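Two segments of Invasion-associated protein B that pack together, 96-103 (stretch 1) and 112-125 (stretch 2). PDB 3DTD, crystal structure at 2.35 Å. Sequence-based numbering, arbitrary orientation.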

# COMPACT_ATOMS: atom_id res chain seq x y z
N LYS C 96 -40.08 -5.42 37.54
CA LYS C 96 -40.87 -4.19 37.49
C LYS C 96 -40.04 -2.91 37.32
O LYS C 96 -40.61 -1.81 37.26
N ALA C 97 -38.72 -3.05 37.26
CA ALA C 97 -37.85 -1.90 37.02
C ALA C 97 -37.85 -1.54 35.54
O ALA C 97 -37.02 -2.02 34.77
N VAL C 98 -38.79 -0.68 35.15
CA VAL C 98 -38.94 -0.25 33.76
C VAL C 98 -38.72 1.26 33.63
O VAL C 98 -39.36 2.06 34.32
N ILE C 99 -37.79 1.63 32.75
CA ILE C 99 -37.54 3.02 32.38
C ILE C 99 -37.89 3.22 30.91
O ILE C 99 -37.54 2.40 30.06
N GLU C 100 -38.60 4.30 30.61
CA GLU C 100 -38.84 4.68 29.23
C GLU C 100 -38.23 6.05 28.93
O GLU C 100 -38.56 7.04 29.58
N THR C 101 -37.32 6.07 27.97
CA THR C 101 -36.59 7.28 27.58
C THR C 101 -36.43 7.29 26.06
O THR C 101 -36.97 6.42 25.38
N GLY C 102 -35.71 8.26 25.52
CA GLY C 102 -35.56 8.37 24.07
C GLY C 102 -34.18 8.80 23.61
O GLY C 102 -33.36 9.24 24.41
N ILE C 103 -33.94 8.65 22.30
CA ILE C 103 -32.71 9.11 21.64
C ILE C 103 -32.65 10.63 21.67
O ILE C 103 -33.63 11.30 21.33
N ILE C 112 -27.49 8.14 20.63
CA ILE C 112 -27.26 8.35 22.06
C ILE C 112 -28.56 8.49 22.84
O ILE C 112 -29.40 9.34 22.53
N VAL C 113 -28.71 7.64 23.85
CA VAL C 113 -29.88 7.61 24.73
C VAL C 113 -29.43 7.98 26.16
O VAL C 113 -28.74 7.19 26.80
N PRO C 114 -29.80 9.18 26.64
CA PRO C 114 -29.49 9.56 28.02
C PRO C 114 -30.30 8.75 29.02
O PRO C 114 -31.48 8.50 28.81
N ILE C 115 -29.64 8.35 30.11
CA ILE C 115 -30.26 7.51 31.12
C ILE C 115 -29.97 8.06 32.52
O ILE C 115 -28.87 8.51 32.80
N VAL C 116 -31.00 8.05 33.37
CA VAL C 116 -30.87 8.41 34.78
C VAL C 116 -31.52 7.30 35.60
O VAL C 116 -32.68 6.95 35.37
N PHE C 117 -30.77 6.73 36.53
CA PHE C 117 -31.26 5.65 37.39
C PHE C 117 -31.47 6.13 38.82
O PHE C 117 -30.53 6.63 39.45
N ASP C 118 -32.68 5.97 39.34
CA ASP C 118 -32.95 6.24 40.76
C ASP C 118 -32.44 5.11 41.67
O ASP C 118 -32.03 4.06 41.16
N LYS C 119 -32.49 5.33 42.98
CA LYS C 119 -31.99 4.37 43.99
C LYS C 119 -32.56 2.96 43.83
O LYS C 119 -31.84 1.98 44.00
N ASN C 120 -33.85 2.88 43.50
CA ASN C 120 -34.53 1.60 43.33
C ASN C 120 -34.11 0.87 42.06
O ASN C 120 -34.02 -0.36 42.05
N TYR C 121 -33.86 1.62 40.99
CA TYR C 121 -33.42 1.04 39.72
C TYR C 121 -31.97 0.58 39.80
O TYR C 121 -31.61 -0.45 39.24
N VAL C 122 -31.15 1.36 40.51
CA VAL C 122 -29.76 1.00 40.81
C VAL C 122 -29.69 -0.33 41.56
O VAL C 122 -28.92 -1.21 41.19
N ALA C 123 -30.54 -0.49 42.58
CA ALA C 123 -30.65 -1.75 43.34
C ALA C 123 -31.06 -2.95 42.48
O ALA C 123 -30.60 -4.07 42.71
N ALA C 124 -31.92 -2.71 41.49
CA ALA C 124 -32.35 -3.74 40.54
C ALA C 124 -31.22 -4.13 39.59
O ALA C 124 -31.07 -5.30 39.26
N LEU C 125 -30.43 -3.13 39.18
CA LEU C 125 -29.24 -3.32 38.34
C LEU C 125 -28.18 -4.18 39.03
O LEU C 125 -27.52 -5.00 38.38

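A mainly apolar contact, pinned by one side-chain-to-backbone hydrogen bond, joins a short strand to a second strand and the helix that follows it, burying 528 Å² in total. The strand through Ile99 and Thr101 runs roughly antiparallel to strand 112-117 (141° between their directions), with the axes 8.3 Å apart at their closest, and no backbone hydrogen bond links them; side chains supply most of the contact. In stretch 1 the alternation of the strand sends Ile99 and Thr101 toward stretch 2; Ala97, before them, points the same way, while Val98 points away.

Ile99 is the centrepiece, with 91 Å² covered. Its m,t rotamer (chi1 -87°, chi2 174°) extends CD1 over one face of the Tyr121 ring, 3.8 Å from the centroid and 15° off the normal, a CH-pi contact. The same Ile99 CD1 meets the edge of Phe117 (m) at CD2, 3.6 Å away, and lies 3.4 Å from Val116 O. Tyr121, chi1 t, points toward stretch 1 from the helix; its CE2 lies 3.6 Å from Ile99 CG1 and 3.7 Å from Ala97 CB. Ala97 CB also packs against Ala124 CB at 3.8 Å. Tyr121 OH is hydrogen-bonded elsewhere in the structure. At the start of the helix, Asp118 (p) caps it, OD1 accepting from Tyr121 N at 3.0 Å.

Farther along, Thr101 (t) donates from OG1 to Pro114 O at 3.1 Å, and its CG2 rests 3.7 Å from Val113 CG1 and 4.2 Å from Ile115 CG2. Gly102 offers only backbone, its O sitting 3.4 Å from Pro114 CD. Ile103 (m,t) points sideways, bringing CG1 within 3.8 Å of CG2 of Val113 (t); a CA-H...O contact also links Ile103 CA to Ile112 O at 3.4 Å.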

# COMPACT_ATOMS: atom_id res chain seq x y z
CB LYS C 96 -41.74 -4.07 38.75
CG LYS C 96 -42.93 -5.02 38.79
CD LYS C 96 -43.69 -4.85 40.10
CE LYS C 96 -44.94 -5.72 40.15
NZ LYS C 96 -45.65 -5.56 41.45
CB ALA C 97 -36.44 -2.17 37.52
CB VAL C 98 -40.31 -0.69 33.16
CG1 VAL C 98 -40.51 -0.13 31.75
CG2 VAL C 98 -40.43 -2.21 33.11
CB ILE C 99 -36.07 3.43 32.68
CG1 ILE C 99 -35.93 3.92 34.11
CG2 ILE C 99 -35.55 4.53 31.73
CD1 ILE C 99 -34.50 4.18 34.50
CB GLU C 100 -40.34 4.66 28.91
CG GLU C 100 -40.64 3.97 27.60
CD GLU C 100 -42.12 3.73 27.39
OE1 GLU C 100 -42.51 2.54 27.29
OE2 GLU C 100 -42.89 4.71 27.33
CB THR C 101 -35.23 7.40 28.35
OG1 THR C 101 -34.47 8.51 27.84
CG2 THR C 101 -34.40 6.12 28.23
CB ILE C 103 -32.62 8.57 20.17
CG1 ILE C 103 -32.48 7.05 20.17
CG2 ILE C 103 -31.47 9.22 19.40
CD1 ILE C 103 -32.71 6.39 18.82
CB ILE C 112 -26.33 9.58 22.30
CG1 ILE C 112 -25.06 9.51 21.43
CG2 ILE C 112 -25.98 9.73 23.79
CD1 ILE C 112 -24.16 8.28 21.65
CB VAL C 113 -30.54 6.20 24.75
CG1 VAL C 113 -31.79 6.20 25.61
CG2 VAL C 113 -30.88 5.74 23.34
CB PRO C 114 -29.90 11.04 28.09
CG PRO C 114 -30.12 11.47 26.69
CD PRO C 114 -30.52 10.25 25.93
CB ILE C 115 -29.78 6.04 31.02
CG1 ILE C 115 -28.32 5.98 30.57
CG2 ILE C 115 -30.66 5.28 30.04
CD1 ILE C 115 -27.57 4.74 30.93
CB VAL C 116 -31.54 9.78 35.09
CG1 VAL C 116 -31.56 10.05 36.59
CG2 VAL C 116 -30.82 10.92 34.38
CB PHE C 117 -30.29 4.47 37.38
CG PHE C 117 -29.99 3.92 36.02
CD1 PHE C 117 -28.68 3.85 35.55
CD2 PHE C 117 -31.00 3.45 35.20
CE1 PHE C 117 -28.39 3.34 34.30
CE2 PHE C 117 -30.73 2.94 33.94
CZ PHE C 117 -29.42 2.88 33.49
CB ASP C 118 -34.44 6.55 41.02
CG ASP C 118 -35.39 5.47 40.51
OD1 ASP C 118 -35.19 4.27 40.78
OD2 ASP C 118 -36.38 5.83 39.84
CB LYS C 119 -32.29 4.87 45.41
CG LYS C 119 -31.95 6.34 45.69
CD LYS C 119 -30.47 6.54 46.00
CE LYS C 119 -30.17 8.01 46.29
NZ LYS C 119 -28.72 8.26 46.54
CB ASN C 120 -36.05 1.80 43.34
CG ASN C 120 -36.53 2.57 44.57
OD1 ASN C 120 -37.35 3.49 44.46
ND2 ASN C 120 -36.02 2.21 45.75
CB TYR C 121 -33.61 2.03 38.56
CG TYR C 121 -33.80 1.36 37.22
CD1 TYR C 121 -32.71 0.85 36.51
CD2 TYR C 121 -35.06 1.23 36.65
CE1 TYR C 121 -32.87 0.24 35.28
CE2 TYR C 121 -35.23 0.62 35.42
CZ TYR C 121 -34.13 0.13 34.74
OH TYR C 121 -34.29 -0.48 33.53
CB VAL C 122 -29.05 2.14 41.61
CG1 VAL C 122 -27.75 1.65 42.22
CG2 VAL C 122 -28.79 3.35 40.72
CB ALA C 123 -31.62 -1.57 44.51
CB ALA C 124 -33.56 -3.27 39.74
CB LEU C 125 -28.64 -1.96 37.96
CG LEU C 125 -28.76 -1.25 36.60
CD1 LEU C 125 -29.72 -1.88 35.61
CD2 LEU C 125 -29.07 0.22 36.81